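Local structure of immunomodulatory active chitinase (Trichuris suis, 6G9C) at residues Y64-F69 with F214-C219; M218-H223 with G364-T369; A207-L212 with K265-I270; L165-I170 with L186-A191. The protein probably hydrolyses chitin as a family 18 glycosidase, and displays immunomodulatory properties in inflammatory lung disease. All blocks are in the same frame, centred on the assembly; numbering follows the deposited sequence.

Overall arrangement
All four contacts lie in the family 18 (βα)8 TIM barrel and illustrate how such a barrel is filled and wrapped. Contacts 1 and 2 sit in its interior, each about 5 Å from the chain centre, their own centres about 9 Å apart. They share M218 and C219, where strand 214-218 runs into the loop that reaches toward strand 364-368. Contacts 3 and 4 lie toward the helical layer, about 11 Å apart and each about 13 Å from contact 1, centre to centre. Contact 4 is nested within the span closed by contact 1; the segments of contact 3 alternate along the chain with those of contacts 1 and 2. Strand 214-218 runs between strands 187-193 and 268-281, joining contacts 1, 3 and 4.

Contact 1. Residues Y64-F69 with F214-C219; sequences YIFYAF and FVNLMC
F214 reaches two rings of segment 64-69 at once. Toward Y64 it turns its edge: CZ of F214 lies 4.3 Å above the plane of the Y64 ring, over its centre, and the ring planes stand 73° apart, a T-shaped pair with the Y64 ring as the face. F214 CE2 is 4.2 Å from CZ of Y64. Toward F66 the same ring meets rim with rim, F214 CE1 lying 3.9 Å from CZ of F66 and each ring holding the other near its own plane. The first torsion of F214 sets CG between the backbone N and the carbonyl carbon (chi1 52°), sending the ring inward, where its far rim faces both partners.

These are strands facing each other through the inside of the TIM barrel. Their axes come no closer than 12.0 Å, strands 104-110, 147-151 and 187-193 separate them around the wall, and large side chains span the gap. T189 of strand 187-193 packs against both F66 and F214.

Two residues on, N216 and F66 point at each other. ND2 of N216 stands 3.4 Å above the ring plane of F66, offset toward the rim near CZ, and the amide is almost perpendicular to the ring. The polar demand of ND2 is met by a hydrogen bond to the hydroxyl of Y38, whose own ring stacks on F66.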
# COMPACT_ATOMS: atom_id res chain seq x y z
N TYR A 64 2.73 -13.43 -6.83
CA TYR A 64 3.27 -13.50 -5.48
C TYR A 64 4.76 -13.21 -5.56
O TYR A 64 5.48 -13.84 -6.34
CB TYR A 64 3.05 -14.88 -4.86
CG TYR A 64 1.61 -15.36 -4.88
CD1 TYR A 64 1.11 -16.05 -5.98
CD2 TYR A 64 0.77 -15.15 -3.79
CE1 TYR A 64 -0.21 -16.50 -6.00
CE2 TYR A 64 -0.55 -15.60 -3.80
CZ TYR A 64 -1.02 -16.28 -4.90
OH TYR A 64 -2.32 -16.72 -4.91
N ILE A 65 5.23 -12.26 -4.75
CA ILE A 65 6.66 -12.07 -4.54
C ILE A 65 7.00 -12.63 -3.17
O ILE A 65 6.32 -12.31 -2.18
CB ILE A 65 7.07 -10.60 -4.64
CG1 ILE A 65 7.05 -10.13 -6.11
CG2 ILE A 65 8.46 -10.40 -4.03
CD1 ILE A 65 7.12 -8.64 -6.24
N PHE A 66 8.04 -13.46 -3.10
CA PHE A 66 8.51 -14.02 -1.84
C PHE A 66 9.80 -13.29 -1.47
O PHE A 66 10.75 -13.25 -2.26
CB PHE A 66 8.75 -15.53 -1.95
CG PHE A 66 7.52 -16.29 -2.32
CD1 PHE A 66 7.17 -16.46 -3.65
CD2 PHE A 66 6.70 -16.83 -1.34
CE1 PHE A 66 6.03 -17.14 -4.01
CE2 PHE A 66 5.55 -17.52 -1.69
CZ PHE A 66 5.21 -17.67 -3.03
N TYR A 67 9.82 -12.69 -0.28
CA TYR A 67 10.95 -11.87 0.15
C TYR A 67 11.94 -12.73 0.94
O TYR A 67 11.67 -13.10 2.09
CB TYR A 67 10.46 -10.68 0.97
CG TYR A 67 11.51 -9.62 1.16
CD1 TYR A 67 12.57 -9.82 2.05
CD2 TYR A 67 11.47 -8.42 0.44
CE1 TYR A 67 13.54 -8.86 2.23
CE2 TYR A 67 12.45 -7.45 0.62
CZ TYR A 67 13.48 -7.68 1.51
OH TYR A 67 14.45 -6.73 1.70
N ALA A 68 13.09 -13.03 0.33
CA ALA A 68 14.14 -13.81 0.98
C ALA A 68 15.26 -12.89 1.44
O ALA A 68 15.83 -12.16 0.63
CB ALA A 68 14.68 -14.88 0.02
N PHE A 69 15.61 -12.91 2.75
CA PHE A 69 14.96 -13.66 3.85
C PHE A 69 14.85 -12.76 5.07
O PHE A 69 15.65 -11.82 5.24
CB PHE A 69 15.77 -14.88 4.28
CG PHE A 69 15.84 -15.98 3.26
CD1 PHE A 69 14.75 -16.80 3.04
CD2 PHE A 69 17.03 -16.22 2.57
CE1 PHE A 69 14.83 -17.84 2.10
CE2 PHE A 69 17.12 -17.25 1.64
CZ PHE A 69 16.01 -18.05 1.40
N PHE A 214 -0.05 -23.47 -0.45
CA PHE A 214 0.59 -24.28 -1.48
C PHE A 214 2.04 -24.48 -1.08
O PHE A 214 2.51 -23.89 -0.11
CB PHE A 214 0.45 -23.67 -2.90
CG PHE A 214 0.89 -22.22 -3.02
CD1 PHE A 214 2.23 -21.88 -3.10
CD2 PHE A 214 -0.05 -21.20 -3.14
CE1 PHE A 214 2.64 -20.55 -3.26
CE2 PHE A 214 0.34 -19.87 -3.31
CZ PHE A 214 1.70 -19.54 -3.37
N VAL A 215 2.76 -25.34 -1.83
CA VAL A 215 4.17 -25.58 -1.58
C VAL A 215 4.97 -25.23 -2.83
O VAL A 215 4.58 -25.56 -3.95
CB VAL A 215 4.47 -27.03 -1.13
CG1 VAL A 215 3.85 -27.27 0.26
CG2 VAL A 215 3.99 -28.07 -2.16
N ASN A 216 6.09 -24.54 -2.61
CA ASN A 216 7.04 -24.19 -3.66
C ASN A 216 8.04 -25.34 -3.76
O ASN A 216 8.95 -25.46 -2.93
CB ASN A 216 7.73 -22.86 -3.33
CG ASN A 216 6.82 -21.65 -3.57
OD1 ASN A 216 5.83 -21.76 -4.29
ND2 ASN A 216 7.15 -20.51 -2.97
N LEU A 217 7.84 -26.22 -4.73
CA LEU A 217 8.71 -27.38 -4.92
C LEU A 217 10.08 -26.94 -5.42
O LEU A 217 10.20 -26.33 -6.49
CB LEU A 217 8.07 -28.36 -5.90
CG LEU A 217 8.91 -29.60 -6.19
CD1 LEU A 217 9.06 -30.48 -4.94
CD2 LEU A 217 8.31 -30.38 -7.33
N MET A 218 11.12 -27.26 -4.65
CA MET A 218 12.48 -26.86 -4.98
C MET A 218 13.14 -27.90 -5.88
O MET A 218 14.15 -28.52 -5.52
CB MET A 218 13.30 -26.63 -3.71
CG MET A 218 12.81 -25.43 -2.89
SD MET A 218 13.61 -25.34 -1.28
CE MET A 218 15.28 -24.90 -1.74
N CYS A 219 12.57 -28.07 -7.07
CA CYS A 219 13.04 -29.08 -8.02
C CYS A 219 14.18 -28.47 -8.85
O CYS A 219 14.07 -28.21 -10.05
CB CYS A 219 11.89 -29.59 -8.88
SG CYS A 219 10.81 -28.27 -9.49

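Contact 2. Residues M218-H223 with G364-T369; sequences MCYDFH and GAFVWT. With EDO (1,2-ethanediol), chain D; EDO (1,2-ethanediol), chain E; EDO (1,2-ethanediol), chain C.
A phenol oxygen, rather than a ring carbon, makes the closest approach where Y220 meets F366: OH of Y220 lies 3.3 Å from CE1 of F366, at the edge and in the plane of the phenylalanine ring. The slightly positive hydrogens of that edge would suit an oxygen. Within the TIM barrel, this joins the loop after strand 214-218 to strand 364-368, the last barrel strand, which pairs with the first, 34-40.

The two side chains cross at about a right angle, and Y220 CE2 comes to 4.0 Å from CZ of F366. The same hydroxyl lies beside the CB of W368. Y220 OH and O2 of the chain E 1,2-ethanediol, 2.8 Å apart, share a hydrogen bond; the diols here probably come from the crystallisation liquor.

W368 has its CG opposite the backbone N (chi1 176°), which carries the indole away from the loop. Two diols lie over one face. T369, joined through a cis peptide, lays CG2 against the other face. A tryptophan here is consistent with the floor of the substrate cleft of family 18 chitinases. D221 receives a hydrogen bond on OD2 from O2 of the chain D diol at 2.7 Å, while its OD1 is held by R277 and Y275. Another acidic side chain, E153, also binds a diol. The indole N-H of W368 points almost straight, 178°, at O1 of the chain C diol, 2.8 Å from NE1.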
# COMPACT_ATOMS: atom_id res chain seq x y z
N MET A 218 11.12 -27.26 -4.65
CA MET A 218 12.48 -26.86 -4.98
C MET A 218 13.14 -27.90 -5.88
O MET A 218 14.15 -28.52 -5.52
CB MET A 218 13.30 -26.63 -3.71
CG MET A 218 12.81 -25.43 -2.89
SD MET A 218 13.61 -25.34 -1.28
CE MET A 218 15.28 -24.90 -1.74
N CYS A 219 12.57 -28.07 -7.07
CA CYS A 219 13.04 -29.08 -8.02
C CYS A 219 14.18 -28.47 -8.85
O CYS A 219 14.07 -28.21 -10.05
CB CYS A 219 11.89 -29.59 -8.88
SG CYS A 219 10.81 -28.27 -9.49
N TYR A 220 15.28 -28.23 -8.15
CA TYR A 220 16.53 -27.75 -8.72
C TYR A 220 17.62 -28.06 -7.71
O TYR A 220 17.36 -28.63 -6.64
CB TYR A 220 16.47 -26.26 -9.08
CG TYR A 220 15.76 -25.36 -8.09
CD1 TYR A 220 16.32 -25.09 -6.83
CD2 TYR A 220 14.55 -24.76 -8.41
CE1 TYR A 220 15.67 -24.25 -5.91
CE2 TYR A 220 13.89 -23.93 -7.50
CZ TYR A 220 14.45 -23.68 -6.26
OH TYR A 220 13.79 -22.85 -5.38
N ASP A 221 18.86 -27.70 -8.05
CA ASP A 221 20.04 -28.15 -7.31
C ASP A 221 20.13 -29.67 -7.24
O ASP A 221 20.66 -30.21 -6.26
CB ASP A 221 20.08 -27.58 -5.88
CG ASP A 221 20.05 -26.08 -5.83
OD1 ASP A 221 20.48 -25.42 -6.80
OD2 ASP A 221 19.60 -25.55 -4.80
N PHE A 222 19.63 -30.38 -8.25
CA PHE A 222 19.78 -31.84 -8.24
C PHE A 222 21.24 -32.24 -8.41
O PHE A 222 21.66 -33.28 -7.88
CB PHE A 222 18.94 -32.47 -9.36
CG PHE A 222 17.47 -32.41 -9.12
CD1 PHE A 222 16.88 -33.16 -8.10
CD2 PHE A 222 16.66 -31.60 -9.90
CE1 PHE A 222 15.51 -33.11 -7.87
CE2 PHE A 222 15.29 -31.54 -9.68
CZ PHE A 222 14.71 -32.29 -8.67
N HIS A 223 22.02 -31.43 -9.13
CA HIS A 223 23.42 -31.67 -9.38
C HIS A 223 24.16 -30.34 -9.32
O HIS A 223 23.57 -29.28 -9.58
CB HIS A 223 23.62 -32.35 -10.74
CG HIS A 223 22.90 -33.66 -10.83
ND1 HIS A 223 23.35 -34.79 -10.19
CD2 HIS A 223 21.74 -34.00 -11.43
CE1 HIS A 223 22.51 -35.79 -10.41
NE2 HIS A 223 21.52 -35.33 -11.16
N GLY A 364 1.20 -24.33 -10.62
CA GLY A 364 1.78 -23.14 -11.23
C GLY A 364 3.30 -23.25 -11.20
O GLY A 364 3.86 -24.35 -11.16
N ALA A 365 3.94 -22.08 -11.20
CA ALA A 365 5.39 -22.01 -11.22
C ALA A 365 5.86 -20.90 -10.31
O ALA A 365 5.13 -19.94 -10.02
CB ALA A 365 5.92 -21.76 -12.65
N PHE A 366 7.10 -21.02 -9.86
CA PHE A 366 7.79 -19.93 -9.21
C PHE A 366 9.23 -19.91 -9.70
O PHE A 366 9.77 -20.93 -10.15
CB PHE A 366 7.72 -20.05 -7.68
CG PHE A 366 8.65 -21.10 -7.09
CD1 PHE A 366 9.95 -20.77 -6.73
CD2 PHE A 366 8.20 -22.40 -6.88
CE1 PHE A 366 10.79 -21.72 -6.17
CE2 PHE A 366 9.03 -23.35 -6.34
CZ PHE A 366 10.34 -23.01 -5.98
N VAL A 367 9.85 -18.73 -9.65
CA VAL A 367 11.23 -18.57 -10.10
C VAL A 367 12.13 -18.20 -8.93
O VAL A 367 11.78 -17.36 -8.09
CB VAL A 367 11.37 -17.53 -11.24
CG1 VAL A 367 10.56 -17.96 -12.44
CG2 VAL A 367 10.93 -16.16 -10.78
N TRP A 368 13.29 -18.83 -8.88
CA TRP A 368 14.39 -18.43 -8.01
C TRP A 368 15.52 -18.03 -8.96
O TRP A 368 16.17 -18.92 -9.52
CB TRP A 368 14.80 -19.58 -7.06
CG TRP A 368 15.98 -19.23 -6.22
CD1 TRP A 368 17.29 -19.36 -6.57
CD2 TRP A 368 15.97 -18.68 -4.90
NE1 TRP A 368 18.10 -18.92 -5.54
CE2 TRP A 368 17.32 -18.50 -4.51
CE3 TRP A 368 14.96 -18.32 -4.01
CZ2 TRP A 368 17.67 -17.97 -3.27
CZ3 TRP A 368 15.30 -17.79 -2.78
CH2 TRP A 368 16.65 -17.62 -2.42
N THR A 369 15.78 -16.74 -9.20
CA THR A 369 15.25 -15.55 -8.53
C THR A 369 14.91 -14.49 -9.58
O THR A 369 15.23 -14.63 -10.75
CB THR A 369 16.29 -14.88 -7.61
OG1 THR A 369 17.36 -14.39 -8.43
CG2 THR A 369 16.86 -15.82 -6.57
C1 EDO D . 17.89 -21.77 -4.05
O1 EDO D . 17.63 -22.62 -2.94
C2 EDO D . 18.82 -22.45 -5.05
O2 EDO D . 19.98 -22.94 -4.38
C1 EDO E . 14.87 -20.72 -0.78
O1 EDO E . 16.10 -21.50 -0.74
C2 EDO E . 13.82 -21.31 -1.73
O2 EDO E . 14.41 -21.52 -3.04
C1 EDO C . 21.41 -20.03 -6.22
O1 EDO C . 20.93 -18.86 -5.55
C2 EDO C . 22.91 -19.84 -6.37
O2 EDO C . 23.56 -19.79 -5.10

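Contact 3. Residues A207-L212 with K265-I270; sequences ALAKVL and KKQIII
One side-chain amide does nearly all the work between Q267 and A209. In the (βα)8 barrel this links the last turn of helix 205-211, just ahead of strand 214-218, to the short 3-10 turn that leads into strand 268-281, the next strand of the wall.

The direct hydrogen bond runs from NE2 of Q267 to the carbonyl O of A209 over 3.0 Å and is straight at 178°. The donor lies in the carbonyl plane on a lone pair, with a C=O...N angle of 129°, and the acceptor sits in the amide plane of Q267. The chain of Q267 gets there by staying extended beyond CG (chi2 175°). The carbonyl O of L212, also near the end of the helix, is 2.9 Å from the same NE2 of Q267.

Beyond these polar contacts little touches: the methyl CB of A209 is 4.3 Å from OE1 of Q267, and it also meets M263. Within segment 207-212, L208 O accepts from the backbone N of both V211 and L212.

Water completes the join. A single molecule donates a hydrogen bond to the other end of the amide and a weak one back to A209 O, adding a weak second route to the same carbonyl. The water oxygen is 2.6 Å from OE1 of Q267.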
# COMPACT_ATOMS: atom_id res chain seq x y z
N ALA A 207 -1.21 -34.32 5.82
CA ALA A 207 -1.57 -33.38 6.87
C ALA A 207 -1.17 -31.96 6.49
O ALA A 207 -1.92 -31.00 6.74
CB ALA A 207 -0.94 -33.79 8.19
N LEU A 208 0.01 -31.80 5.89
CA LEU A 208 0.48 -30.47 5.49
C LEU A 208 -0.39 -29.87 4.40
O LEU A 208 -0.56 -28.65 4.35
CB LEU A 208 1.93 -30.54 5.03
CG LEU A 208 2.96 -30.79 6.12
CD1 LEU A 208 4.30 -31.10 5.46
CD2 LEU A 208 3.06 -29.59 7.06
N ALA A 209 -0.94 -30.71 3.51
CA ALA A 209 -1.82 -30.19 2.45
C ALA A 209 -3.01 -29.45 3.04
O ALA A 209 -3.54 -28.52 2.42
CB ALA A 209 -2.30 -31.33 1.56
N LYS A 210 -3.46 -29.86 4.23
CA LYS A 210 -4.63 -29.26 4.83
C LYS A 210 -4.35 -27.87 5.39
O LYS A 210 -5.28 -27.08 5.53
CB LYS A 210 -5.18 -30.18 5.93
CG LYS A 210 -5.64 -31.55 5.41
CD LYS A 210 -6.34 -32.37 6.49
CE LYS A 210 -6.64 -33.78 5.98
NZ LYS A 210 -7.86 -34.38 6.60
N VAL A 211 -3.09 -27.54 5.68
CA VAL A 211 -2.78 -26.28 6.35
C VAL A 211 -1.95 -25.32 5.51
O VAL A 211 -2.00 -24.10 5.77
CB VAL A 211 -2.10 -26.51 7.72
CG1 VAL A 211 -3.03 -27.31 8.65
CG2 VAL A 211 -0.77 -27.20 7.55
N LEU A 212 -1.18 -25.78 4.52
CA LEU A 212 -0.44 -24.87 3.66
C LEU A 212 -1.29 -24.48 2.46
O LEU A 212 -1.96 -25.32 1.85
CB LEU A 212 0.86 -25.52 3.18
CG LEU A 212 1.87 -25.83 4.28
CD1 LEU A 212 2.90 -26.88 3.82
CD2 LEU A 212 2.55 -24.55 4.75
N LYS A 265 -2.45 -31.64 -6.80
CA LYS A 265 -1.61 -31.05 -7.84
C LYS A 265 -1.72 -29.53 -7.88
O LYS A 265 -0.74 -28.85 -8.21
CB LYS A 265 -1.98 -31.63 -9.20
CG LYS A 265 -1.42 -33.00 -9.53
CD LYS A 265 -1.67 -33.30 -11.01
CE LYS A 265 -1.21 -34.69 -11.42
NZ LYS A 265 0.24 -34.74 -11.69
N LYS A 266 -2.89 -28.98 -7.57
CA LYS A 266 -3.05 -27.53 -7.64
C LYS A 266 -2.34 -26.81 -6.50
O LYS A 266 -2.23 -25.58 -6.54
CB LYS A 266 -4.54 -27.16 -7.66
CG LYS A 266 -5.27 -27.63 -8.93
CD LYS A 266 -4.45 -27.38 -10.21
CE LYS A 266 -4.54 -25.93 -10.68
NZ LYS A 266 -3.94 -25.72 -12.04
N GLN A 267 -1.84 -27.56 -5.51
CA GLN A 267 -1.01 -27.01 -4.45
C GLN A 267 0.48 -27.21 -4.69
O GLN A 267 1.29 -26.75 -3.88
CB GLN A 267 -1.42 -27.63 -3.10
CG GLN A 267 -2.73 -27.06 -2.56
CD GLN A 267 -3.21 -27.76 -1.29
OE1 GLN A 267 -3.99 -28.72 -1.35
NE2 GLN A 267 -2.75 -27.28 -0.14
N ILE A 268 0.87 -27.88 -5.77
CA ILE A 268 2.28 -28.13 -6.07
C ILE A 268 2.73 -27.09 -7.07
O ILE A 268 2.30 -27.10 -8.23
CB ILE A 268 2.51 -29.55 -6.61
CG1 ILE A 268 2.08 -30.60 -5.58
CG2 ILE A 268 3.99 -29.72 -6.99
CD1 ILE A 268 1.89 -32.02 -6.16
N ILE A 269 3.62 -26.19 -6.65
CA ILE A 269 4.12 -25.12 -7.51
C ILE A 269 5.53 -25.48 -7.95
O ILE A 269 6.41 -25.69 -7.10
CB ILE A 269 4.10 -23.76 -6.80
CG1 ILE A 269 2.77 -23.55 -6.05
CG2 ILE A 269 4.35 -22.62 -7.81
CD1 ILE A 269 1.50 -23.73 -6.90
N ILE A 270 5.76 -25.50 -9.26
CA ILE A 270 7.01 -26.03 -9.82
C ILE A 270 8.08 -24.94 -9.83
O ILE A 270 7.89 -23.87 -10.42
CB ILE A 270 6.78 -26.57 -11.24
CG1 ILE A 270 5.66 -27.62 -11.24
CG2 ILE A 270 8.10 -27.13 -11.81
CD1 ILE A 270 5.94 -28.81 -10.38
O HOH W 1 -5.75 -29.75 0.29

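Contact 4. Residues L165-I170 with L186-A191; sequences LLCQEI and LLFTAA
F188 meets I170 and C167 of the helix that precedes its strand. Its CG stands opposite the backbone N (chi1 179°), which projects the ring straight out from the strand and across the helix, where the two residues take different parts of it.

I170 covers a face. The branch CG2 sits 3.6 Å from the centroid of the F188 ring and only 7° off the ring normal, a CH-pi contact almost over the centre. The other branch is put to use as well: with CG1 turned away from the carbonyl carbon and lying beside the backbone N (chi1 -75°), the longer arm carries CD1 to 3.7 Å from CZ of F188, so CG2 lies over the centre while CD1, on the same side of the ring, lies out past the rim at CZ. The side chains cross at about a right angle.

C167 comes to the edge instead. Its backbone O lies near the ring plane, 3.4 Å from CE2 of F188, where an aromatic C-H is presented to it. Its SG, held beside the backbone N, reaches 3.8 Å from CZ of F188 and lies obliquely to the ring, a sulfur-aromatic contact that complements the face taken by I170.

Strand 147-151, helix 160-181 and strand 187-193 form a right-handed beta-alpha-beta unit of the TIM barrel, and this contact seats the helix on its second strand. F148 of the first strand touches both I170 and F188, L150 meets C167, and F174 from farther along the helix and L212 beyond helix 205-211 also pack against F188.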
# COMPACT_ATOMS: atom_id res chain seq x y z
N LEU A 165 3.25 -29.76 13.54
CA LEU A 165 2.68 -28.95 14.61
C LEU A 165 2.94 -27.47 14.38
O LEU A 165 2.03 -26.64 14.49
CB LEU A 165 3.26 -29.39 15.95
CG LEU A 165 2.68 -30.69 16.53
CD1 LEU A 165 3.58 -31.24 17.64
CD2 LEU A 165 1.24 -30.51 17.04
N LEU A 166 4.19 -27.12 14.05
CA LEU A 166 4.50 -25.73 13.72
C LEU A 166 3.57 -25.19 12.63
O LEU A 166 2.99 -24.11 12.77
CB LEU A 166 5.97 -25.62 13.28
CG LEU A 166 6.43 -24.27 12.75
CD1 LEU A 166 6.35 -23.21 13.82
CD2 LEU A 166 7.85 -24.38 12.23
N CYS A 167 3.38 -25.95 11.55
CA CYS A 167 2.54 -25.47 10.45
C CYS A 167 1.07 -25.37 10.86
O CYS A 167 0.39 -24.40 10.52
CB CYS A 167 2.70 -26.35 9.22
SG CYS A 167 4.31 -26.21 8.44
N GLN A 168 0.56 -26.36 11.61
CA GLN A 168 -0.82 -26.28 12.07
C GLN A 168 -1.03 -25.08 12.98
O GLN A 168 -2.06 -24.39 12.91
CB GLN A 168 -1.22 -27.58 12.79
CG GLN A 168 -1.26 -28.79 11.87
CD GLN A 168 -1.38 -30.08 12.65
OE1 GLN A 168 -0.95 -30.16 13.80
NE2 GLN A 168 -1.99 -31.10 12.04
N GLU A 169 -0.05 -24.80 13.86
CA GLU A 169 -0.19 -23.69 14.80
C GLU A 169 -0.04 -22.33 14.11
O GLU A 169 -0.71 -21.36 14.51
CB GLU A 169 0.83 -23.85 15.94
CG GLU A 169 0.46 -25.02 16.89
CD GLU A 169 1.62 -25.53 17.73
OE1 GLU A 169 2.64 -24.82 17.88
OE2 GLU A 169 1.51 -26.66 18.26
N ILE A 170 0.84 -22.23 13.11
CA ILE A 170 0.94 -20.98 12.33
C ILE A 170 -0.41 -20.64 11.71
O ILE A 170 -0.92 -19.52 11.86
CB ILE A 170 2.03 -21.08 11.25
CG1 ILE A 170 3.44 -20.96 11.86
CG2 ILE A 170 1.83 -19.96 10.14
CD1 ILE A 170 4.55 -21.49 10.93
N LEU A 186 -3.57 -13.94 6.66
CA LEU A 186 -2.28 -14.04 6.01
C LEU A 186 -2.15 -15.36 5.25
O LEU A 186 -2.63 -16.40 5.71
CB LEU A 186 -1.18 -13.93 7.06
CG LEU A 186 -1.08 -12.56 7.73
CD1 LEU A 186 -0.46 -12.68 9.11
CD2 LEU A 186 -0.23 -11.66 6.83
N LEU A 187 -1.52 -15.30 4.08
CA LEU A 187 -1.18 -16.50 3.33
C LEU A 187 -0.06 -17.26 4.02
O LEU A 187 0.73 -16.70 4.79
CB LEU A 187 -0.76 -16.13 1.91
CG LEU A 187 -1.87 -15.44 1.11
CD1 LEU A 187 -1.33 -14.89 -0.22
CD2 LEU A 187 -3.03 -16.39 0.88
N PHE A 188 0.03 -18.56 3.73
CA PHE A 188 1.00 -19.41 4.40
C PHE A 188 1.46 -20.46 3.41
O PHE A 188 0.68 -21.32 3.00
CB PHE A 188 0.40 -20.04 5.65
CG PHE A 188 1.35 -20.96 6.39
CD1 PHE A 188 2.72 -20.78 6.33
CD2 PHE A 188 0.85 -22.01 7.16
CE1 PHE A 188 3.59 -21.63 7.02
CE2 PHE A 188 1.70 -22.87 7.84
CZ PHE A 188 3.07 -22.69 7.77
N THR A 189 2.73 -20.39 3.02
CA THR A 189 3.30 -21.31 2.06
C THR A 189 4.58 -21.90 2.64
O THR A 189 5.06 -21.49 3.70
CB THR A 189 3.59 -20.61 0.72
OG1 THR A 189 4.58 -19.58 0.90
CG2 THR A 189 2.30 -19.98 0.15
N ALA A 190 5.16 -22.86 1.92
CA ALA A 190 6.46 -23.39 2.30
C ALA A 190 7.22 -23.80 1.04
O ALA A 190 6.62 -24.30 0.09
CB ALA A 190 6.34 -24.59 3.25
N ALA A 191 8.53 -23.58 1.05
CA ALA A 191 9.41 -24.15 0.03
C ALA A 191 9.92 -25.48 0.56
O ALA A 191 10.35 -25.57 1.71
CB ALA A 191 10.58 -23.21 -0.30